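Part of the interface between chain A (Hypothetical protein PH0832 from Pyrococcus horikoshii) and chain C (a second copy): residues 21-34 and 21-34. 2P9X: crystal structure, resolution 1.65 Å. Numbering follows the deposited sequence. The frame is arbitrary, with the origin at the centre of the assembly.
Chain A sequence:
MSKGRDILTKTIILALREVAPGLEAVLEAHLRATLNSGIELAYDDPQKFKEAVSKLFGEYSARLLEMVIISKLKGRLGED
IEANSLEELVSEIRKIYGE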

ATOM      1  N   PRO A  21     -13.595   3.787   8.383  1.00 27.37           N
ATOM      2  CA  PRO A  21     -13.939   3.116   9.637  1.00 28.26           C
ATOM      3  C   PRO A  21     -12.836   2.305  10.317  1.00 27.21           C
ATOM      4  O   PRO A  21     -12.690   2.356  11.536  1.00 30.00           O
ATOM      5  CB  PRO A  21     -15.124   2.242   9.235  1.00 29.56           C
ATOM      6  CG  PRO A  21     -15.193   2.223   7.752  1.00 32.65           C
ATOM      7  CD  PRO A  21     -14.663   3.591   7.383  1.00 29.17           C
ATOM      8  N   GLY A  22     -12.057   1.568   9.536  1.00 25.63           N
ATOM      9  CA  GLY A  22     -11.029   0.738  10.135  1.00 23.16           C
ATOM     10  C   GLY A  22      -9.600   1.239  10.191  1.00 21.92           C
ATOM     11  O   GLY A  22      -8.736   0.533  10.714  1.00 21.77           O
ATOM     12  N   LEU A  23      -9.323   2.433   9.681  1.00 19.90           N
ATOM     13  CA  LEU A  23      -7.939   2.900   9.699  1.00 19.02           C
ATOM     14  C   LEU A  23      -7.359   3.030  11.101  1.00 18.84           C
ATOM     15  O   LEU A  23      -6.209   2.656  11.332  1.00 18.59           O
ATOM     16  CB  LEU A  23      -7.798   4.225   8.937  1.00 18.20           C
ATOM     17  CG  LEU A  23      -6.362   4.736   8.773  1.00 17.49           C
ATOM     18  CD1 LEU A  23      -5.468   3.630   8.197  1.00 18.14           C
ATOM     19  CD2 LEU A  23      -6.370   5.967   7.854  1.00 18.51           C
ATOM     20  N   GLU A  24      -8.132   3.552  12.046  1.00 18.81           N
ATOM     21  CA  GLU A  24      -7.609   3.687  13.403  1.00 19.52           C
ATOM     22  C   GLU A  24      -7.169   2.325  13.936  1.00 20.13           C
ATOM     23  O   GLU A  24      -6.061   2.177  14.455  1.00 17.94           O
ATOM     24  CB  GLU A  24      -8.662   4.289  14.337  1.00 20.80           C
ATOM     25  CG  GLU A  24      -8.123   4.629  15.727  1.00 21.50           C
ATOM     26  CD  GLU A  24      -9.211   5.119  16.663  1.00 23.21           C
ATOM     27  OE1 GLU A  24     -10.381   5.171  16.242  1.00 24.42           O
ATOM     28  OE2 GLU A  24      -8.894   5.450  17.822  1.00 24.70           O
ATOM     29  N   ALA A  25      -8.033   1.323  13.793  1.00 19.66           N
ATOM     30  CA  ALA A  25      -7.701  -0.014  14.281  1.00 19.17           C
ATOM     31  C   ALA A  25      -6.507  -0.610  13.551  1.00 19.59           C
ATOM     32  O   ALA A  25      -5.654  -1.258  14.160  1.00 20.43           O
ATOM     33  CB  ALA A  25      -8.898  -0.931  14.129  1.00 20.02           C
ATOM     34  N   VAL A  26      -6.448  -0.404  12.241  1.00 18.49           N
ATOM     35  CA  VAL A  26      -5.351  -0.949  11.453  1.00 18.29           C
ATOM     36  C   VAL A  26      -4.016  -0.307  11.812  1.00 19.36           C
ATOM     37  O   VAL A  26      -3.030  -1.006  12.067  1.00 19.34           O
ATOM     38  CB  VAL A  26      -5.647  -0.791   9.945  1.00 17.68           C
ATOM     39  CG1 VAL A  26      -4.415  -1.123   9.113  1.00 18.88           C
ATOM     40  CG2 VAL A  26      -6.800  -1.721   9.567  1.00 19.43           C
ATOM     41  N   LEU A  27      -3.966   1.019  11.840  1.00 19.16           N
ATOM     42  CA  LEU A  27      -2.705   1.670  12.179  1.00 18.96           C
ATOM     43  C   LEU A  27      -2.302   1.348  13.616  1.00 19.84           C
ATOM     44  O   LEU A  27      -1.134   1.104  13.895  1.00 20.07           O
ATOM     45  CB  LEU A  27      -2.807   3.189  11.985  1.00 17.90           C
ATOM     46  CG  LEU A  27      -1.546   4.001  12.317  1.00 17.40           C
ATOM     47  CD1 LEU A  27      -0.330   3.462  11.575  1.00 18.34           C
ATOM     48  CD2 LEU A  27      -1.800   5.461  11.937  1.00 18.89           C
ATOM     49  N   GLU A  28      -3.264   1.336  14.531  1.00 18.54           N
ATOM     50  CA  GLU A  28      -2.930   1.038  15.919  1.00 20.23           C
ATOM     51  C   GLU A  28      -2.420  -0.389  16.092  1.00 19.66           C
ATOM     52  O   GLU A  28      -1.528  -0.639  16.894  1.00 21.04           O
ATOM     53  CB  GLU A  28      -4.127   1.315  16.824  1.00 21.55           C
ATOM     54  CG  GLU A  28      -4.140   2.769  17.267  1.00 23.81           C
ATOM     55  CD  GLU A  28      -5.488   3.255  17.718  1.00 25.94           C
ATOM     56  OE1 GLU A  28      -6.445   2.452  17.740  1.00 26.08           O
ATOM     57  OE2 GLU A  28      -5.593   4.463  18.031  1.00 24.37           O
ATOM     58  N   ALA A  29      -2.969  -1.328  15.333  1.00 19.08           N
ATOM     59  CA  ALA A  29      -2.490  -2.704  15.432  1.00 18.97           C
ATOM     60  C   ALA A  29      -1.036  -2.754  14.972  1.00 19.39           C
ATOM     61  O   ALA A  29      -0.207  -3.449  15.558  1.00 20.25           O
ATOM     62  CB  ALA A  29      -3.338  -3.621  14.565  1.00 19.27           C
ATOM     63  N   HIS A  30      -0.740  -2.024  13.902  1.00 18.76           N
ATOM     64  CA  HIS A  30       0.610  -1.963  13.355  1.00 18.22           C
ATOM     65  C   HIS A  30       1.593  -1.336  14.340  1.00 19.64           C
ATOM     66  O   HIS A  30       2.670  -1.872  14.574  1.00 21.85           O
ATOM     67  CB  HIS A  30       0.596  -1.158  12.059  1.00 18.41           C
ATOM     68  CG  HIS A  30       1.950  -0.949  11.462  1.00 17.20           C
ATOM     69  ND1 HIS A  30       2.694  -1.977  10.922  1.00 19.87           N
ATOM     70  CD2 HIS A  30       2.685   0.175  11.295  1.00 18.02           C
ATOM     71  CE1 HIS A  30       3.827  -1.494  10.444  1.00 19.45           C
ATOM     72  NE2 HIS A  30       3.846  -0.189  10.657  1.00 20.34           N
ATOM     73  N   LEU A  31       1.224  -0.203  14.926  1.00 19.96           N
ATOM     74  CA  LEU A  31       2.122   0.462  15.876  1.00 19.86           C
ATOM     75  C   LEU A  31       2.327  -0.354  17.140  1.00 21.60           C
ATOM     76  O   LEU A  31       3.408  -0.350  17.720  1.00 22.75           O
ATOM     77  CB  LEU A  31       1.583   1.848  16.249  1.00 19.83           C
ATOM     78  CG  LEU A  31       1.503   2.851  15.095  1.00 18.64           C
ATOM     79  CD1 LEU A  31       0.814   4.116  15.601  1.00 19.61           C
ATOM     80  CD2 LEU A  31       2.900   3.169  14.563  1.00 20.98           C
ATOM     81  N   ARG A  32       1.278  -1.042  17.574  1.00 21.91           N
ATOM     82  CA  ARG A  32       1.346  -1.865  18.779  1.00 24.52           C
ATOM     83  C   ARG A  32       2.284  -3.041  18.561  1.00 25.36           C
ATOM     84  O   ARG A  32       3.163  -3.313  19.382  1.00 26.52           O
ATOM     85  CB  ARG A  32      -0.046  -2.396  19.130  1.00 26.93           C
ATOM     86  CG  ARG A  32      -0.164  -3.038  20.507  1.00 32.42           C
ATOM     87  CD  ARG A  32      -0.671  -2.031  21.536  1.00 38.62           C
ATOM     88  NE  ARG A  32       0.400  -1.449  22.337  1.00 42.31           N
ATOM     89  CZ  ARG A  32       0.298  -0.306  23.009  1.00 43.08           C
ATOM     90  NH1 ARG A  32      -0.826   0.395  22.977  1.00 43.94           N
ATOM     91  NH2 ARG A  32       1.318   0.124  23.732  1.00 45.47           N
ATOM     92  N   ALA A  33       2.097  -3.737  17.445  1.00 24.84           N
ATOM     93  CA  ALA A  33       2.911  -4.906  17.132  1.00 26.87           C
ATOM     94  C   ALA A  33       4.370  -4.617  16.791  1.00 28.17           C
ATOM     95  O   ALA A  33       5.257  -5.408  17.128  1.00 31.12           O
ATOM     96  CB  ALA A  33       2.258  -5.693  15.989  1.00 27.89           C
ATOM     97  N   THR A  34       4.639  -3.487  16.146  1.00 27.46           N
ATOM     98  CA  THR A  34       6.004  -3.177  15.747  1.00 27.61           C
ATOM     99  C   THR A  34       6.802  -2.270  16.672  1.00 28.19           C
ATOM    100  O   THR A  34       8.033  -2.342  16.691  1.00 28.35           O
ATOM    101  CB  THR A  34       6.042  -2.573  14.323  1.00 28.60           C
ATOM    102  OG1 THR A  34       5.425  -1.278  14.330  1.00 25.73           O
ATOM    103  CG2 THR A  34       5.295  -3.479  13.345  1.00 27.44           C
TER
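Chain C, residues 21-34: PGLEAVLEAHLRAT

At the centre of this contact two alanines meet. The CB of Ala A29 lies 3.9 Å from the CB of Ala C29, and the contacts repeat closely on the two sides of this pair, each contact of one chain having its counterpart in the other. A methyl group is well suited to this place: both CA-to-CB bonds point toward the partner helix, and the small side chains let the backbones draw close. The axes approach to 8.2 Å, a short separation for two helices.

Chain C lies on chain A as an antiparallel helix. Residues 23-34 are helical in both chains, with phi near -65° and psi near -40° over most of their length, and the N-to-C directions make an angle of 165°, so the two helices stay in contact along most of the stretch. In this arrangement the CA atoms of Val A26 and Ala C29 are 5.4 Å apart, as are those of Ala A29 and Val C26. Farther out, the CA of Gly A22 is 5.1 Å from that of Ala C33, and the CA of Ala A33 is 5.0 Å from that of Gly C22.

Each central alanine also packs against backbone. The CB of Ala C29 sits 3.6 Å from the O of Ala A25 and 4.1 Å from the CA of Val A26; reciprocally, the CB of Ala A29 is 3.7 Å from the O of Ala C25. These are van der Waals contacts, and no hydrogen bond crosses between the stretches. The carbonyls concerned accept hydrogen bonds within their own helices, Ala A29 N to Ala A25 O at 2.9 Å and likewise in chain C.

The valines close one flank. Their CA-to-CB bonds point sideways, and with chi1 in the t well the CG1 atoms of Val A26 and Val C26 come within 4.0 Å of each other. The CG2 of Val A26 reaches 3.7 Å from the CA of His C30 and lies at the edge of that histidine's ring, near its plane; Val C26 CG2 does the same at His A30. A branched, apolar side chain can thus touch both its twin and the histidine of the partner helix.

Toward the ends, glycine meets alanine. Ala C33 CB rests 3.7 Å from Gly A22 CA, and Ala A33 CB lies 3.6 Å from Gly C22 CA. A CB on either glycine would fall only 3.1 Å from the opposing alanine CB, so the absence of a side chain makes room for this approach.

The polar groups lie at the margin. The imidazole nitrogens of His A30 and His C30 are hydrogen-bonded elsewhere in the structure, while the CB of each histidine lies 3.7 Å from the CG2 of the partner chain's valine, Val C26 for His A30 and Val A26 for His C30. Thr A34 OG1 donates to His A30 O at 2.8 Å, and Thr C34 OG1 to His C30 O at 2.8 Å, so each hydroxyl is satisfied within its own helix. Glu A24 and Arg A32, with their counterparts in chain C, stay out of reach of the partner stretch.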

ATOM      1  N   PRO C  21       6.142  -9.916  11.989  1.00 26.92           N
ATOM      2  CA  PRO C  21       5.442 -10.053  13.269  1.00 27.40           C
ATOM      3  C   PRO C  21       4.064  -9.405  13.383  1.00 27.24           C
ATOM      4  O   PRO C  21       3.163  -9.978  13.993  1.00 28.83           O
ATOM      5  CB  PRO C  21       6.446  -9.484  14.277  1.00 30.41           C
ATOM      6  CG  PRO C  21       7.807  -9.514  13.653  1.00 31.00           C
ATOM      7  CD  PRO C  21       7.490  -9.359  12.195  1.00 28.21           C
ATOM      8  N   GLY C  22       3.890  -8.230  12.792  1.00 25.89           N
ATOM      9  CA  GLY C  22       2.605  -7.559  12.907  1.00 23.50           C
ATOM     10  C   GLY C  22       1.542  -7.816  11.857  1.00 22.42           C
ATOM     11  O   GLY C  22       0.411  -7.361  12.020  1.00 22.00           O
ATOM     12  N   LEU C  23       1.864  -8.539  10.789  1.00 21.65           N
ATOM     13  CA  LEU C  23       0.870  -8.751   9.739  1.00 19.79           C
ATOM     14  C   LEU C  23      -0.408  -9.453  10.188  1.00 19.43           C
ATOM     15  O   LEU C  23      -1.499  -9.063   9.778  1.00 19.11           O
ATOM     16  CB  LEU C  23       1.489  -9.488   8.538  1.00 20.21           C
ATOM     17  CG  LEU C  23       0.553  -9.624   7.328  1.00 18.28           C
ATOM     18  CD1 LEU C  23       0.011  -8.252   6.906  1.00 19.99           C
ATOM     19  CD2 LEU C  23       1.311 -10.276   6.175  1.00 21.03           C
ATOM     20  N   GLU C  24      -0.295 -10.477  11.026  1.00 19.55           N
ATOM     21  CA  GLU C  24      -1.504 -11.158  11.490  1.00 17.78           C
ATOM     22  C   GLU C  24      -2.435 -10.152  12.172  1.00 18.23           C
ATOM     23  O   GLU C  24      -3.627 -10.086  11.865  1.00 18.38           O
ATOM     24  CB  GLU C  24      -1.155 -12.281  12.472  1.00 17.76           C
ATOM     25  CG  GLU C  24      -2.374 -13.073  12.953  1.00 19.37           C
ATOM     26  CD  GLU C  24      -2.013 -14.192  13.918  1.00 21.00           C
ATOM     27  OE1 GLU C  24      -0.825 -14.330  14.260  1.00 23.48           O
ATOM     28  OE2 GLU C  24      -2.928 -14.934  14.335  1.00 24.06           O
ATOM     29  N   ALA C  25      -1.881  -9.345  13.072  1.00 17.82           N
ATOM     30  CA  ALA C  25      -2.675  -8.363  13.806  1.00 17.93           C
ATOM     31  C   ALA C  25      -3.251  -7.277  12.900  1.00 17.33           C
ATOM     32  O   ALA C  25      -4.388  -6.834  13.094  1.00 18.61           O
ATOM     33  CB  ALA C  25      -1.822  -7.724  14.905  1.00 17.75           C
ATOM     34  N   VAL C  26      -2.458  -6.839  11.928  1.00 17.28           N
ATOM     35  CA  VAL C  26      -2.889  -5.791  11.009  1.00 17.94           C
ATOM     36  C   VAL C  26      -4.034  -6.268  10.120  1.00 18.52           C
ATOM     37  O   VAL C  26      -5.068  -5.604  10.020  1.00 17.89           O
ATOM     38  CB  VAL C  26      -1.712  -5.309  10.150  1.00 18.35           C
ATOM     39  CG1 VAL C  26      -2.221  -4.454   8.986  1.00 19.58           C
ATOM     40  CG2 VAL C  26      -0.746  -4.501  11.022  1.00 19.60           C
ATOM     41  N   LEU C  27      -3.862  -7.427   9.488  1.00 18.72           N
ATOM     42  CA  LEU C  27      -4.910  -7.955   8.625  1.00 18.19           C
ATOM     43  C   LEU C  27      -6.160  -8.284   9.438  1.00 18.87           C
ATOM     44  O   LEU C  27      -7.278  -8.053   8.987  1.00 19.06           O
ATOM     45  CB  LEU C  27      -4.426  -9.203   7.882  1.00 18.65           C
ATOM     46  CG  LEU C  27      -5.488  -9.896   7.017  1.00 18.85           C
ATOM     47  CD1 LEU C  27      -6.093  -8.914   6.016  1.00 20.32           C
ATOM     48  CD2 LEU C  27      -4.850 -11.060   6.279  1.00 21.07           C
ATOM     49  N   GLU C  28      -5.979  -8.818  10.639  1.00 18.18           N
ATOM     50  CA  GLU C  28      -7.140  -9.143  11.454  1.00 18.76           C
ATOM     51  C   GLU C  28      -7.884  -7.895  11.916  1.00 18.74           C
ATOM     52  O   GLU C  28      -9.112  -7.900  12.017  1.00 20.15           O
ATOM     53  CB  GLU C  28      -6.720 -10.013  12.629  1.00 18.02           C
ATOM     54  CG  GLU C  28      -6.397 -11.420  12.153  1.00 20.21           C
ATOM     55  CD  GLU C  28      -5.855 -12.305  13.237  1.00 21.65           C
ATOM     56  OE1 GLU C  28      -5.524 -11.796  14.327  1.00 23.58           O
ATOM     57  OE2 GLU C  28      -5.759 -13.522  12.982  1.00 21.80           O
ATOM     58  N   ALA C  29      -7.149  -6.819  12.188  1.00 18.17           N
ATOM     59  CA  ALA C  29      -7.804  -5.579  12.591  1.00 18.10           C
ATOM     60  C   ALA C  29      -8.664  -5.094  11.420  1.00 17.67           C
ATOM     61  O   ALA C  29      -9.803  -4.653  11.601  1.00 18.67           O
ATOM     62  CB  ALA C  29      -6.756  -4.520  12.953  1.00 17.24           C
ATOM     63  N   HIS C  30      -8.116  -5.181  10.212  1.00 17.13           N
ATOM     64  CA  HIS C  30      -8.826  -4.752   9.018  1.00 16.82           C
ATOM     65  C   HIS C  30     -10.083  -5.594   8.784  1.00 19.01           C
ATOM     66  O   HIS C  30     -11.154  -5.054   8.541  1.00 19.60           O
ATOM     67  CB  HIS C  30      -7.891  -4.838   7.804  1.00 18.57           C
ATOM     68  CG  HIS C  30      -8.557  -4.530   6.499  1.00 18.92           C
ATOM     69  ND1 HIS C  30      -9.012  -3.270   6.167  1.00 20.60           N
ATOM     70  CD2 HIS C  30      -8.824  -5.319   5.430  1.00 19.31           C
ATOM     71  CE1 HIS C  30      -9.529  -3.298   4.951  1.00 20.11           C
ATOM     72  NE2 HIS C  30      -9.426  -4.530   4.482  1.00 19.97           N
ATOM     73  N   LEU C  31      -9.952  -6.916   8.858  1.00 17.91           N
ATOM     74  CA  LEU C  31     -11.100  -7.797   8.644  1.00 18.32           C
ATOM     75  C   LEU C  31     -12.184  -7.613   9.699  1.00 20.71           C
ATOM     76  O   LEU C  31     -13.374  -7.656   9.396  1.00 22.51           O
ATOM     77  CB  LEU C  31     -10.647  -9.260   8.613  1.00 17.52           C
ATOM     78  CG  LEU C  31      -9.767  -9.632   7.417  1.00 16.08           C
ATOM     79  CD1 LEU C  31      -9.250 -11.066   7.591  1.00 18.87           C
ATOM     80  CD2 LEU C  31     -10.567  -9.494   6.129  1.00 21.76           C
ATOM     81  N   ARG C  32     -11.771  -7.401  10.940  1.00 21.29           N
ATOM     82  CA  ARG C  32     -12.720  -7.212  12.027  1.00 22.91           C
ATOM     83  C   ARG C  32     -13.499  -5.914  11.859  1.00 23.82           C
ATOM     84  O   ARG C  32     -14.728  -5.892  11.954  1.00 23.92           O
ATOM     85  CB  ARG C  32     -11.985  -7.195  13.370  1.00 23.35           C
ATOM     86  CG  ARG C  32     -12.927  -7.103  14.575  1.00 29.50           C
ATOM     87  CD  ARG C  32     -13.884  -8.294  14.597  1.00 34.38           C
ATOM     88  NE  ARG C  32     -13.172  -9.568  14.698  1.00 38.50           N
ATOM     89  CZ  ARG C  32     -13.731 -10.762  14.505  1.00 39.46           C
ATOM     90  NH1 ARG C  32     -15.016 -10.856  14.197  1.00 40.34           N
ATOM     91  NH2 ARG C  32     -13.000 -11.864  14.613  1.00 39.68           N
ATOM     92  N   ALA C  33     -12.780  -4.833  11.590  1.00 23.54           N
ATOM     93  CA  ALA C  33     -13.408  -3.532  11.436  1.00 24.29           C
ATOM     94  C   ALA C  33     -14.301  -3.370  10.210  1.00 25.54           C
ATOM     95  O   ALA C  33     -15.332  -2.695  10.282  1.00 27.66           O
ATOM     96  CB  ALA C  33     -12.336  -2.444  11.446  1.00 23.13           C
ATOM     97  N   THR C  34     -13.928  -3.991   9.094  1.00 24.80           N
ATOM     98  CA  THR C  34     -14.693  -3.852   7.858  1.00 25.72           C
ATOM     99  C   THR C  34     -15.711  -4.950   7.557  1.00 26.91           C
ATOM    100  O   THR C  34     -16.687  -4.704   6.848  1.00 27.97           O
ATOM    101  CB  THR C  34     -13.758  -3.740   6.631  1.00 26.19           C
ATOM    102  OG1 THR C  34     -13.030  -4.965   6.462  1.00 23.95           O
ATOM    103  CG2 THR C  34     -12.777  -2.590   6.810  1.00 26.04           C
TER